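Local coordinates for DNA replication regulator protein HobA (Helicobacter pylori, PDB 2UVP) that is required for initiation of DNA replication and increases the binding of the initiator DnaA to the oriC region, at residues Leu56-Asp61 with Asn69-Asn74; Ile89-Asn92 with Tyr97-Asn100. All blocks are in the same frame, centred on the assembly; numbering follows the deposited sequence.

Interaction 1 of 2, residues Leu56-Asp61 with Asn69-Asn74; sequences LLVSAD and NYILSN
Val58 on strand 55-60 meets Ile71 and Leu72 of helix 65-75, and the contact is wholly aliphatic, made by branch methyls and the CB of the valine. CG1 of Val58 lies 4.0 Å from CD1 of Ile71, the two side chains meeting at a slant; CG2 of Ile71 comes almost as close, 4.2 Å from the same CG1, so one valine methyl rests against both branches of the isoleucine. Leu72 approaches from a direction roughly at right angles to Ile71: its CD1 comes to 4.1 Å from CB of Val58 and also reaches CG2 of that residue. Here the side chains run antiparallel alongside each other. With its CG1 anti to the backbone N (chi1 -169°), Val58 directs this methyl toward Ile71, while CB and CG2 face CD1 of Leu72. The CA atoms of Val58 and Ile71 stand 8.2 Å apart, a separation bridged by side chains alone, and no hydrogen bond crosses between 56-61 and 69-74. Backbone bonds hold each side separately: Val58 to Ile89 of the neighbouring strand, and Ser73 N to Asn69 O, over 2.9 Å, within the helix. Further out, Val88 touches both Val58 and Leu72, and Trp119 and Phe169 pack on Ile71, continuing the apolar layer toward strand 116-121 and helix 161-180. Ser59, whose CB points away from the helix, bonds His120 through OG. On the helix, the Tyr70 ring meets Phe169 edge-to-face, and its OH is hydrogen-bonded to an acidic side chain of another chain, so the helix serves the assembly as well. The contact is the strand-to-helix half of a beta-alpha-beta crossover, 55-60, 65-75 and 88-90, in the parallel beta sheet of an alpha/beta fold.

Interaction 2 of 2, residues Ile89-Asn92 with Tyr97-Asn100; sequences IDFN and YPKN
Asn92 O receives a hydrogen bond of 2.7 Å from a water, which in turn accepts a weak one from NZ of Lys99, a loose link between two parts of the loop that follows strand 88-90. The closer fit is made by Phe91, Asn92, Tyr97 and Pro98. Phe91 O lies at the edge of the Tyr97 ring, near its plane and 3.5 Å from CD1, and is hydrogen-bonded by OG of Ser94 in the intervening loop. CD1 of Tyr97 also sits over one face of the Phe91 ring, offset toward the rim. The two rings meet obliquely, planes 51° apart and centroids 5.5 Å apart. Phe91, its CG anti to the backbone N (chi1 -174°), extends far enough for CZ to touch CD of Pro98 at 3.8 Å. Beside them, CA of Asn92 packs 3.7 Å from CD1 of Tyr97, and the amide and ring run the same way with planes 73° apart. Pro98 O accepts a hydrogen bond from Asn126. The loop between strand 88-90 and helix 102-112 packs among its neighbours with Phe91 against Phe118 of strand 116-121 and Ile109 of helix 102-112, and Tyr97 against Leu129 of helix 127-133.

Overall arrangement
The two interactions follow one another along the chain, and strands 55-60 and 88-90, neighbours in the parallel sheet, connect them: Val58 O and Phe91 N are 2.8 Å apart, a probable hydrogen bond, and Leu56 O and Ile89 N pair likewise. The centres of the two interactions lie about 12 Å apart. The 56-61/69-74 contact is buried, its centre about 7 Å from the centre of the chain, and purely aliphatic, joining the strand to its crossover helix. The 89-92/97-100 contact, centred about 15 Å out, is partly buried and mixes aromatic rings, a proline and a carbonyl with a water-mediated link.

Interaction 1 of 2, residues Leu56-Asp61 with Asn69-Asn74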
loop_
_atom_site.group_PDB
_atom_site.type_symbol
_atom_site.label_atom_id
_atom_site.label_comp_id
_atom_site.label_asym_id
_atom_site.label_seq_id
_atom_site.Cartn_x
_atom_site.Cartn_y
_atom_site.Cartn_z
ATOM N N LEU A 56 17.059 0.311 -11.144
ATOM C CA LEU A 56 15.923 0.029 -12.021
ATOM C C LEU A 56 14.669 0.619 -11.407
ATOM O O LEU A 56 14.303 0.285 -10.269
ATOM C CB LEU A 56 15.733 -1.484 -12.229
ATOM C CG LEU A 56 16.857 -2.207 -12.965
ATOM C CD1 LEU A 56 16.629 -3.699 -12.843
ATOM C CD2 LEU A 56 16.876 -1.771 -14.425
ATOM N N LEU A 57 14.034 1.526 -12.141
ATOM C CA LEU A 57 12.818 2.167 -11.650
ATOM C C LEU A 57 11.693 1.494 -12.409
ATOM O O LEU A 57 11.518 1.724 -13.614
ATOM C CB LEU A 57 12.839 3.681 -11.918
ATOM C CG LEU A 57 13.569 4.554 -10.871
ATOM C CD1 LEU A 57 15.000 4.154 -10.658
ATOM C CD2 LEU A 57 13.445 6.030 -11.319
ATOM N N VAL A 58 10.931 0.669 -11.704
ATOM C CA VAL A 58 10.002 -0.245 -12.359
ATOM C C VAL A 58 8.583 0.295 -12.290
ATOM O O VAL A 58 8.084 0.684 -11.220
ATOM C CB VAL A 58 10.057 -1.682 -11.719
ATOM C CG1 VAL A 58 9.285 -2.674 -12.594
ATOM C CG2 VAL A 58 11.502 -2.180 -11.586
ATOM N N SER A 59 7.909 0.310 -13.439
ATOM C CA SER A 59 6.521 0.737 -13.504
ATOM C C SER A 59 5.722 -0.245 -14.371
ATOM O O SER A 59 6.308 -0.999 -15.171
ATOM C CB SER A 59 6.408 2.159 -14.088
ATOM O OG SER A 59 6.989 2.242 -15.376
ATOM N N ALA A 60 4.401 -0.208 -14.223
ATOM C CA ALA A 60 3.495 -1.084 -15.019
ATOM C C ALA A 60 2.148 -0.430 -15.136
ATOM O O ALA A 60 1.744 0.355 -14.259
ATOM C CB ALA A 60 3.347 -2.444 -14.363
ATOM N N ASP A 61 1.411 -0.797 -16.183
ATOM C CA ASP A 61 0.042 -0.320 -16.338
ATOM C C ASP A 61 -0.892 -0.881 -15.251
ATOM O O ASP A 61 -0.500 -1.761 -14.472
ATOM C CB ASP A 61 -0.459 -0.558 -17.790
ATOM C CG ASP A 61 -0.712 -2.030 -18.121
ATOM O OD1 ASP A 61 -0.891 -2.869 -17.213
ATOM O OD2 ASP A 61 -0.773 -2.345 -19.330
ATOM N N ASN A 69 4.647 -6.104 -8.745
ATOM C CA ASN A 69 4.869 -6.762 -7.460
ATOM C C ASN A 69 5.760 -7.999 -7.614
ATOM O O ASN A 69 6.713 -8.205 -6.835
ATOM C CB ASN A 69 3.488 -7.100 -6.873
ATOM C CG ASN A 69 3.546 -7.678 -5.472
ATOM O OD1 ASN A 69 4.439 -8.435 -5.125
ATOM N ND2 ASN A 69 2.530 -7.342 -4.663
ATOM N N TYR A 70 5.471 -8.793 -8.637
ATOM C CA TYR A 70 6.257 -9.995 -8.937
ATOM C C TYR A 70 7.719 -9.646 -9.208
ATOM O O TYR A 70 8.612 -10.307 -8.689
ATOM C CB TYR A 70 5.662 -10.658 -10.162
ATOM C CG TYR A 70 6.290 -11.991 -10.520
ATOM C CD1 TYR A 70 5.887 -13.161 -9.897
ATOM C CD2 TYR A 70 7.271 -12.066 -11.517
ATOM C CE1 TYR A 70 6.456 -14.402 -10.251
ATOM C CE2 TYR A 70 7.848 -13.298 -11.878
ATOM C CZ TYR A 70 7.424 -14.455 -11.246
ATOM O OH TYR A 70 7.948 -15.695 -11.569
ATOM N N ILE A 71 7.958 -8.605 -9.993
ATOM C CA ILE A 71 9.349 -8.199 -10.289
ATOM C C ILE A 71 10.095 -7.839 -8.996
ATOM O O ILE A 71 11.199 -8.322 -8.730
ATOM C CB ILE A 71 9.361 -7.043 -11.306
ATOM C CG1 ILE A 71 8.917 -7.561 -12.688
ATOM C CG2 ILE A 71 10.751 -6.391 -11.393
ATOM C CD1 ILE A 71 8.631 -6.439 -13.691
ATOM N N LEU A 72 9.489 -6.968 -8.197
ATOM C CA LEU A 72 10.114 -6.523 -6.961
ATOM C C LEU A 72 10.398 -7.684 -6.005
ATOM O O LEU A 72 11.496 -7.784 -5.455
ATOM C CB LEU A 72 9.227 -5.483 -6.278
ATOM C CG LEU A 72 9.211 -4.021 -6.756
ATOM C CD1 LEU A 72 9.703 -3.769 -8.151
ATOM C CD2 LEU A 72 7.792 -3.465 -6.574
ATOM N N SER A 73 9.427 -8.575 -5.813
ATOM C CA SER A 73 9.619 -9.644 -4.836
ATOM C C SER A 73 10.572 -10.709 -5.331
ATOM O O SER A 73 11.256 -11.338 -4.522
ATOM C CB SER A 73 8.301 -10.313 -4.402
ATOM O OG SER A 73 7.608 -10.847 -5.497
ATOM N N ASN A 74 10.612 -10.936 -6.636
ATOM C CA ASN A 74 11.564 -11.914 -7.157
ATOM C C ASN A 74 12.994 -11.395 -7.192
ATOM O O ASN A 74 13.939 -12.155 -6.914
ATOM C CB ASN A 74 11.174 -12.467 -8.534
ATOM C CG ASN A 74 10.047 -13.474 -8.454
ATOM O OD1 ASN A 74 8.883 -13.118 -8.250
ATOM N ND2 ASN A 74 10.389 -14.741 -8.598
#

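Interaction 2 of 2, residues Ile89-Asn92 with Tyr97-Asn100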
loop_
_atom_site.group_PDB
_atom_site.type_symbol
_atom_site.label_atom_id
_atom_site.label_comp_id
_atom_site.label_asym_id
_atom_site.label_seq_id
_atom_site.Cartn_x
_atom_site.Cartn_y
_atom_site.Cartn_z
ATOM N N ILE A 89 13.461 -0.179 -7.657
ATOM C CA ILE A 89 12.539 0.767 -7.053
ATOM C C ILE A 89 11.167 0.626 -7.700
ATOM O O ILE A 89 11.068 0.465 -8.923
ATOM C CB ILE A 89 13.050 2.211 -7.255
ATOM C CG1 ILE A 89 14.339 2.457 -6.439
ATOM C CG2 ILE A 89 11.977 3.251 -6.943
ATOM C CD1 ILE A 89 15.497 2.649 -7.299
ATOM N N ASP A 90 10.118 0.673 -6.869
ATOM C CA ASP A 90 8.742 0.721 -7.339
ATOM C C ASP A 90 8.438 2.158 -7.785
ATOM O O ASP A 90 8.171 3.044 -6.968
ATOM C CB ASP A 90 7.782 0.257 -6.234
ATOM C CG ASP A 90 6.314 0.302 -6.658
ATOM O OD1 ASP A 90 5.974 0.961 -7.668
ATOM O OD2 ASP A 90 5.498 -0.319 -5.931
ATOM N N PHE A 91 8.495 2.383 -9.093
ATOM C CA PHE A 91 8.273 3.705 -9.641
ATOM C C PHE A 91 6.800 4.115 -9.584
ATOM O O PHE A 91 6.505 5.288 -9.311
ATOM C CB PHE A 91 8.845 3.781 -11.070
ATOM C CG PHE A 91 8.801 5.164 -11.683
ATOM C CD1 PHE A 91 9.251 6.272 -10.980
ATOM C CD2 PHE A 91 8.368 5.338 -12.997
ATOM C CE1 PHE A 91 9.216 7.551 -11.552
ATOM C CE2 PHE A 91 8.335 6.610 -13.582
ATOM C CZ PHE A 91 8.765 7.718 -12.853
ATOM N N ASN A 92 5.879 3.167 -9.798
ATOM C CA ASN A 92 4.436 3.445 -9.673
ATOM C C ASN A 92 4.152 4.115 -8.349
ATOM O O ASN A 92 3.295 4.982 -8.281
ATOM C CB ASN A 92 3.562 2.174 -9.709
ATOM C CG ASN A 92 3.183 1.721 -11.131
ATOM O OD1 ASN A 92 2.161 1.044 -11.331
ATOM N ND2 ASN A 92 3.998 2.038 -12.083
ATOM N N TYR A 97 6.404 9.708 -9.715
ATOM C CA TYR A 97 5.614 9.200 -10.819
ATOM C C TYR A 97 4.838 10.372 -11.423
ATOM O O TYR A 97 4.192 11.118 -10.688
ATOM C CB TYR A 97 4.659 8.113 -10.359
ATOM C CG TYR A 97 3.986 7.429 -11.514
ATOM C CD1 TYR A 97 4.537 6.283 -12.091
ATOM C CD2 TYR A 97 2.794 7.936 -12.043
ATOM C CE1 TYR A 97 3.894 5.640 -13.163
ATOM C CE2 TYR A 97 2.161 7.313 -13.117
ATOM C CZ TYR A 97 2.719 6.167 -13.666
ATOM O OH TYR A 97 2.080 5.565 -14.735
ATOM N N PRO A 98 4.933 10.549 -12.753
ATOM C CA PRO A 98 4.333 11.719 -13.389
ATOM C C PRO A 98 2.846 11.530 -13.586
ATOM O O PRO A 98 2.419 10.789 -14.477
ATOM C CB PRO A 98 5.041 11.777 -14.738
ATOM C CG PRO A 98 5.333 10.327 -15.049
ATOM C CD PRO A 98 5.625 9.681 -13.728
ATOM N N LYS A 99 2.067 12.150 -12.721
ATOM C CA LYS A 99 0.656 12.345 -12.994
ATOM C C LYS A 99 0.521 13.594 -13.859
ATOM O O LYS A 99 -0.132 13.561 -14.908
ATOM C CB LYS A 99 -0.133 12.440 -11.691
ATOM C CG LYS A 99 -0.532 11.071 -11.182
ATOM C CD LYS A 99 0.008 10.786 -9.799
ATOM C CE LYS A 99 -0.090 9.291 -9.507
ATOM N NZ LYS A 99 0.718 8.868 -8.323
ATOM N N ASN A 100 1.165 14.680 -13.430
ATOM C CA ASN A 100 1.335 15.891 -14.250
ATOM C C ASN A 100 2.095 16.949 -13.453
ATOM O O ASN A 100 1.614 17.337 -12.390
ATOM C CB ASN A 100 -0.023 16.449 -14.678
ATOM C CG ASN A 100 0.040 17.184 -15.996
ATOM O OD1 ASN A 100 -0.526 18.268 -16.136
ATOM N ND2 ASN A 100 0.730 16.598 -16.976
HETATM O O HOH W 1 2.897 7.309 -7.062
#